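Local coordinates for B12-binding domain-containing protein (Kitasatospora setae, PDB 6WTE) that catalyses non-radical methyl transfer as a radical SAM methylase (TsrM), probably onto tryptophan, using bound cobalamin and a [4Fe-4S] cluster, at residues Leu413-Pro418 with Glu458-Phe463; Ile421-Gln426 with Ile445-Leu450. One frame throughout, in Å; residues are numbered along the deposited sequence.

Interaction 1 (Leu413-Pro418 with Glu458-Phe463)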
# COMPACT_ATOMS: atom_id res chain seq x y z
N LEU A 413 -12.92 -5.56 2.39
CA LEU A 413 -12.88 -5.59 3.85
C LEU A 413 -11.69 -6.41 4.35
O LEU A 413 -11.39 -7.47 3.81
CB LEU A 413 -14.17 -6.20 4.41
CG LEU A 413 -15.43 -5.38 4.10
CD1 LEU A 413 -16.65 -6.10 4.62
CD2 LEU A 413 -15.32 -4.00 4.72
N PHE A 414 -11.04 -5.91 5.40
CA PHE A 414 -9.89 -6.54 6.02
C PHE A 414 -10.11 -6.65 7.52
O PHE A 414 -10.89 -5.89 8.09
CB PHE A 414 -8.61 -5.76 5.71
CG PHE A 414 -8.16 -5.91 4.28
CD1 PHE A 414 -8.71 -5.11 3.29
CD2 PHE A 414 -7.22 -6.86 3.93
CE1 PHE A 414 -8.31 -5.25 1.97
CE2 PHE A 414 -6.81 -7.00 2.62
CZ PHE A 414 -7.36 -6.20 1.64
N PRO A 415 -9.47 -7.63 8.17
CA PRO A 415 -9.85 -7.95 9.56
C PRO A 415 -9.57 -6.84 10.55
O PRO A 415 -10.34 -6.68 11.51
CB PRO A 415 -9.01 -9.20 9.87
CG PRO A 415 -7.89 -9.18 8.86
CD PRO A 415 -8.50 -8.60 7.63
N TYR A 416 -8.51 -6.06 10.37
CA TYR A 416 -8.17 -5.05 11.36
C TYR A 416 -8.47 -3.66 10.83
O TYR A 416 -7.61 -2.77 10.86
CB TYR A 416 -6.71 -5.21 11.78
CG TYR A 416 -6.46 -6.62 12.25
CD1 TYR A 416 -7.04 -7.08 13.42
CD2 TYR A 416 -5.69 -7.50 11.49
CE1 TYR A 416 -6.85 -8.38 13.85
CE2 TYR A 416 -5.49 -8.81 11.91
CZ TYR A 416 -6.07 -9.24 13.09
OH TYR A 416 -5.89 -10.53 13.53
N THR A 417 -9.67 -3.50 10.32
CA THR A 417 -10.22 -2.20 10.00
C THR A 417 -11.52 -2.03 10.78
O THR A 417 -12.22 -3.01 11.04
CB THR A 417 -10.50 -2.04 8.50
OG1 THR A 417 -11.55 -2.94 8.11
CG2 THR A 417 -9.25 -2.32 7.69
N PRO A 418 -11.85 -0.81 11.19
CA PRO A 418 -13.12 -0.62 11.90
C PRO A 418 -14.31 -1.15 11.11
O PRO A 418 -15.23 -1.73 11.72
CB PRO A 418 -13.17 0.90 12.09
CG PRO A 418 -11.72 1.31 12.16
CD PRO A 418 -11.02 0.41 11.18
N GLU A 458 -7.85 -17.80 11.92
CA GLU A 458 -9.25 -17.97 11.54
C GLU A 458 -9.93 -16.63 11.34
O GLU A 458 -10.67 -16.44 10.38
CB GLU A 458 -10.01 -18.78 12.60
CG GLU A 458 -11.48 -18.96 12.22
CD GLU A 458 -12.29 -19.70 13.26
OE1 GLU A 458 -11.75 -20.00 14.35
OE2 GLU A 458 -13.47 -19.98 12.98
N TYR A 459 -9.69 -15.68 12.25
CA TYR A 459 -10.31 -14.36 12.12
C TYR A 459 -9.86 -13.65 10.85
O TYR A 459 -10.64 -12.94 10.21
CB TYR A 459 -10.01 -13.50 13.35
CG TYR A 459 -10.56 -12.10 13.21
CD1 TYR A 459 -11.93 -11.90 13.18
CD2 TYR A 459 -9.72 -11.00 13.08
CE1 TYR A 459 -12.46 -10.64 13.04
CE2 TYR A 459 -10.25 -9.72 12.93
CZ TYR A 459 -11.62 -9.55 12.90
OH TYR A 459 -12.17 -8.29 12.76
N GLU A 460 -8.60 -13.83 10.47
CA GLU A 460 -8.07 -13.10 9.32
C GLU A 460 -8.47 -13.76 8.01
O GLU A 460 -8.80 -13.06 7.04
CB GLU A 460 -6.54 -13.00 9.44
CG GLU A 460 -6.09 -12.18 10.64
CD GLU A 460 -4.60 -12.32 10.90
OE1 GLU A 460 -3.91 -12.97 10.10
OE2 GLU A 460 -4.13 -11.77 11.92
N ARG A 461 -8.45 -15.09 7.95
CA ARG A 461 -8.62 -15.76 6.66
C ARG A 461 -10.04 -15.62 6.12
O ARG A 461 -10.24 -15.67 4.91
CB ARG A 461 -8.23 -17.23 6.77
CG ARG A 461 -9.21 -18.10 7.55
CD ARG A 461 -8.57 -19.42 7.97
NE ARG A 461 -9.55 -20.26 8.66
CZ ARG A 461 -9.27 -21.05 9.70
NH1 ARG A 461 -8.04 -21.11 10.19
NH2 ARG A 461 -10.24 -21.77 10.24
N GLN A 462 -11.04 -15.43 7.00
CA GLN A 462 -12.43 -15.40 6.55
C GLN A 462 -12.71 -14.22 5.63
O GLN A 462 -13.70 -14.25 4.89
CB GLN A 462 -13.38 -15.35 7.75
CG GLN A 462 -13.20 -14.11 8.59
CD GLN A 462 -14.12 -14.04 9.80
OE1 GLN A 462 -15.19 -14.65 9.83
NE2 GLN A 462 -13.71 -13.28 10.81
N PHE A 463 -11.89 -13.19 5.66
CA PHE A 463 -12.11 -12.06 4.77
C PHE A 463 -11.61 -12.33 3.35
O PHE A 463 -11.90 -11.53 2.45
CB PHE A 463 -11.45 -10.81 5.35
CG PHE A 463 -12.13 -10.30 6.59
CD1 PHE A 463 -11.84 -10.85 7.82
CD2 PHE A 463 -13.08 -9.29 6.51
CE1 PHE A 463 -12.46 -10.41 8.96
CE2 PHE A 463 -13.72 -8.82 7.65
CZ PHE A 463 -13.41 -9.38 8.88
O HOH W 1 -9.39 -9.45 3.08
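P415 sits between Y459 and F463 of the 458-463 segment. It belongs to the loop that follows strand 404-412, the sixth parallel strand of the radical SAM partial barrel. The loop leads into helix 418-427, where T417 holds the N-cap position.

Two hydrogen bonds join the segments, both donated by tyrosine hydroxyls. Y459 OH gives its proton to P415 O at 2.7 Å, in the carbonyl plane and on a lone pair. With CG anti to the backbone N (chi1 176°), the Y459 ring is carried toward the loop. Y416 OH donates to the anti lone pair of E460 OE2, also at 2.7 Å. The oxygen lies at the Y416 ring edge, near its plane, the carboxylate turned 84° from it. E460 OE1 has a separate partner, A114 N of helix 112-119 in the B12-binding region. The carboxylate is thus held at both oxygens and ties the loop to that region.

The apolar contacts centre on the proline. P415 CA lies over one face of the F463 ring, 3.9 Å from its centroid, as a CH-pi contact. P415 CB packs tightly on Y459 CE2 at 3.3 Å. The Y416 and Y459 rings meet obliquely, their planes at 58°. L413 CB adds a contact to F463 CD2 at 3.9 Å.

F414 points away from the helix and touches the bound cobalamin, so the loop has one side on the cofactor and another on helix 456-461. Water links the backbones beside F463: it donates to L413 O at 2.9 Å and, weakly, to F463 O at 3.3 Å.

Interaction 2 (Ile421-Gln426 with Ile445-Leu450). With EDO (1,2-ethanediol), chain J.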
# COMPACT_ATOMS: atom_id res chain seq x y z
N ILE A 421 -14.27 -5.03 11.41
CA ILE A 421 -14.64 -5.40 12.77
C ILE A 421 -16.13 -5.18 13.00
O ILE A 421 -16.83 -6.05 13.52
CB ILE A 421 -13.79 -4.59 13.77
CG1 ILE A 421 -12.31 -4.99 13.67
CG2 ILE A 421 -14.33 -4.74 15.18
CD1 ILE A 421 -11.37 -4.04 14.39
N GLU A 422 -16.63 -4.01 12.61
CA GLU A 422 -18.05 -3.71 12.82
C GLU A 422 -18.94 -4.64 12.01
O GLU A 422 -19.98 -5.11 12.50
CB GLU A 422 -18.34 -2.25 12.49
CG GLU A 422 -19.82 -1.90 12.44
CD GLU A 422 -20.54 -2.11 13.76
OE1 GLU A 422 -19.87 -2.14 14.82
OE2 GLU A 422 -21.78 -2.22 13.74
N ILE A 423 -18.56 -4.93 10.76
CA ILE A 423 -19.38 -5.81 9.95
C ILE A 423 -19.35 -7.23 10.50
O ILE A 423 -20.37 -7.93 10.52
CB ILE A 423 -18.95 -5.74 8.48
CG1 ILE A 423 -19.40 -4.40 7.89
CG2 ILE A 423 -19.54 -6.89 7.69
CD1 ILE A 423 -18.78 -4.06 6.56
N ALA A 424 -18.19 -7.67 11.00
CA ALA A 424 -18.14 -8.97 11.68
C ALA A 424 -19.04 -8.98 12.92
O ALA A 424 -19.72 -9.98 13.19
CB ALA A 424 -16.70 -9.32 12.06
N GLU A 425 -19.05 -7.88 13.69
CA GLU A 425 -19.96 -7.78 14.83
C GLU A 425 -21.41 -7.94 14.40
O GLU A 425 -22.20 -8.60 15.08
CB GLU A 425 -19.78 -6.45 15.55
CG GLU A 425 -18.52 -6.34 16.38
CD GLU A 425 -18.44 -7.39 17.47
OE1 GLU A 425 -19.50 -7.78 18.01
OE2 GLU A 425 -17.32 -7.83 17.79
N GLN A 426 -21.78 -7.31 13.28
CA GLN A 426 -23.16 -7.40 12.82
C GLN A 426 -23.53 -8.83 12.45
O GLN A 426 -24.68 -9.25 12.63
CB GLN A 426 -23.38 -6.46 11.64
CG GLN A 426 -23.23 -5.00 12.01
CD GLN A 426 -23.30 -4.09 10.81
OE1 GLN A 426 -23.55 -4.54 9.69
NE2 GLN A 426 -23.10 -2.81 11.03
N ILE A 445 -22.71 -14.62 3.42
CA ILE A 445 -21.40 -14.53 4.05
C ILE A 445 -21.61 -14.28 5.54
O ILE A 445 -22.11 -13.22 5.93
CB ILE A 445 -20.55 -13.42 3.42
CG1 ILE A 445 -20.37 -13.68 1.92
CG2 ILE A 445 -19.20 -13.32 4.11
CD1 ILE A 445 -19.73 -12.52 1.17
N VAL A 446 -21.23 -15.25 6.37
CA VAL A 446 -21.41 -15.16 7.81
C VAL A 446 -20.02 -15.04 8.43
O VAL A 446 -19.30 -16.03 8.58
CB VAL A 446 -22.16 -16.37 8.37
CG1 VAL A 446 -22.25 -16.28 9.88
CG2 VAL A 446 -23.55 -16.46 7.75
N LEU A 447 -19.67 -13.82 8.84
CA LEU A 447 -18.38 -13.56 9.47
C LEU A 447 -18.46 -13.79 10.97
O LEU A 447 -19.54 -13.78 11.57
CB LEU A 447 -17.92 -12.13 9.19
CG LEU A 447 -17.78 -11.73 7.73
CD1 LEU A 447 -17.36 -10.27 7.63
CD2 LEU A 447 -16.77 -12.64 7.04
N LYS A 448 -17.29 -13.97 11.58
CA LYS A 448 -17.16 -14.16 13.01
C LYS A 448 -16.29 -13.06 13.60
O LYS A 448 -15.19 -12.81 13.08
CB LYS A 448 -16.54 -15.55 13.33
CG LYS A 448 -17.38 -16.72 12.82
CD LYS A 448 -16.63 -18.05 12.88
CE LYS A 448 -16.36 -18.49 14.31
NZ LYS A 448 -15.90 -19.92 14.36
N PRO A 449 -16.73 -12.38 14.65
CA PRO A 449 -15.84 -11.46 15.36
C PRO A 449 -14.66 -12.22 15.95
O PRO A 449 -14.74 -13.42 16.23
CB PRO A 449 -16.73 -10.88 16.47
CG PRO A 449 -18.12 -11.11 16.00
CD PRO A 449 -18.09 -12.38 15.22
N LEU A 450 -13.57 -11.47 16.17
CA LEU A 450 -12.32 -12.08 16.63
C LEU A 450 -12.51 -12.92 17.89
O LEU A 450 -11.93 -14.01 18.00
CB LEU A 450 -11.28 -10.98 16.88
CG LEU A 450 -10.01 -11.42 17.61
CD1 LEU A 450 -9.20 -12.42 16.79
CD2 LEU A 450 -9.16 -10.22 17.98
C1 EDO J . -21.23 -0.04 9.03
O1 EDO J . -20.11 -0.82 9.45
C2 EDO J . -22.17 -0.93 8.23
O2 EDO J . -23.50 -0.76 8.75
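A424 and P449 bring the two backbones closest, with their CA atoms 5.0 Å apart where the 445-450 loop passes helix 418-427. No hydrogen bond crosses this contact; packing alone joins the segments. The P449 ring rests against the helix backbone, its CG 3.4 Å from A424 O. The small A424 side chain is consistent with this close approach. Its CB lies 3.9 Å from K448 O and close to L447 CB.

L447 points toward the helix, and its CD1 meets I423 CG2 at 4.0 Å. The helix follows the sixth parallel strand of the radical SAM barrel, and the loop packs along its A424 side, away from the cobalamin and iron-sulfur cluster. L436 of strand 436-437 touches both I423 and L447 and extends this apolar patch.

E425 starts away from the loop, but its chain bends at chi2 (-59°), which turns CD back toward P449; OE2 lies 3.4 Å from P449 CB. The same oxygen forms a salt bridge with R451, beyond the loop segment.

Q426 NE2 donates a hydrogen bond to E422 OE2, one turn back, at 3.1 Å, on its anti lone pair. NE2 also donates to O2 of a 1,2-ethanediol, probably from the crystallisation liquor, at 3.1 Å with an N-H...O angle of 172°. An alanine at Q426 would probably leave E422 OE2 without this donor and the E422 carboxylate freer to turn.

How the interactions relate
Interaction 2 is nested along the chain inside the loop closed by interaction 1, and their centres are 9 Å apart. Two polar links join the 445-450 loop to the 458-463 segment. K448 NZ forms a salt bridge with E458 OE2 at 2.8 Å, and Q462 NE2 is 2.8 Å from K448 O, probably as a hydrogen bond. Packing adds to this where P415 O approaches I421 CG1 at 3.4 Å. Interaction 1 is the inner contact: the F414 side chain is about 3 Å from cobalamin, and that of Y416 about 11 Å from the iron-sulfur cluster. Interaction 2 lies further out, its centre about 24 Å from the chain centre against about 17 Å for interaction 1.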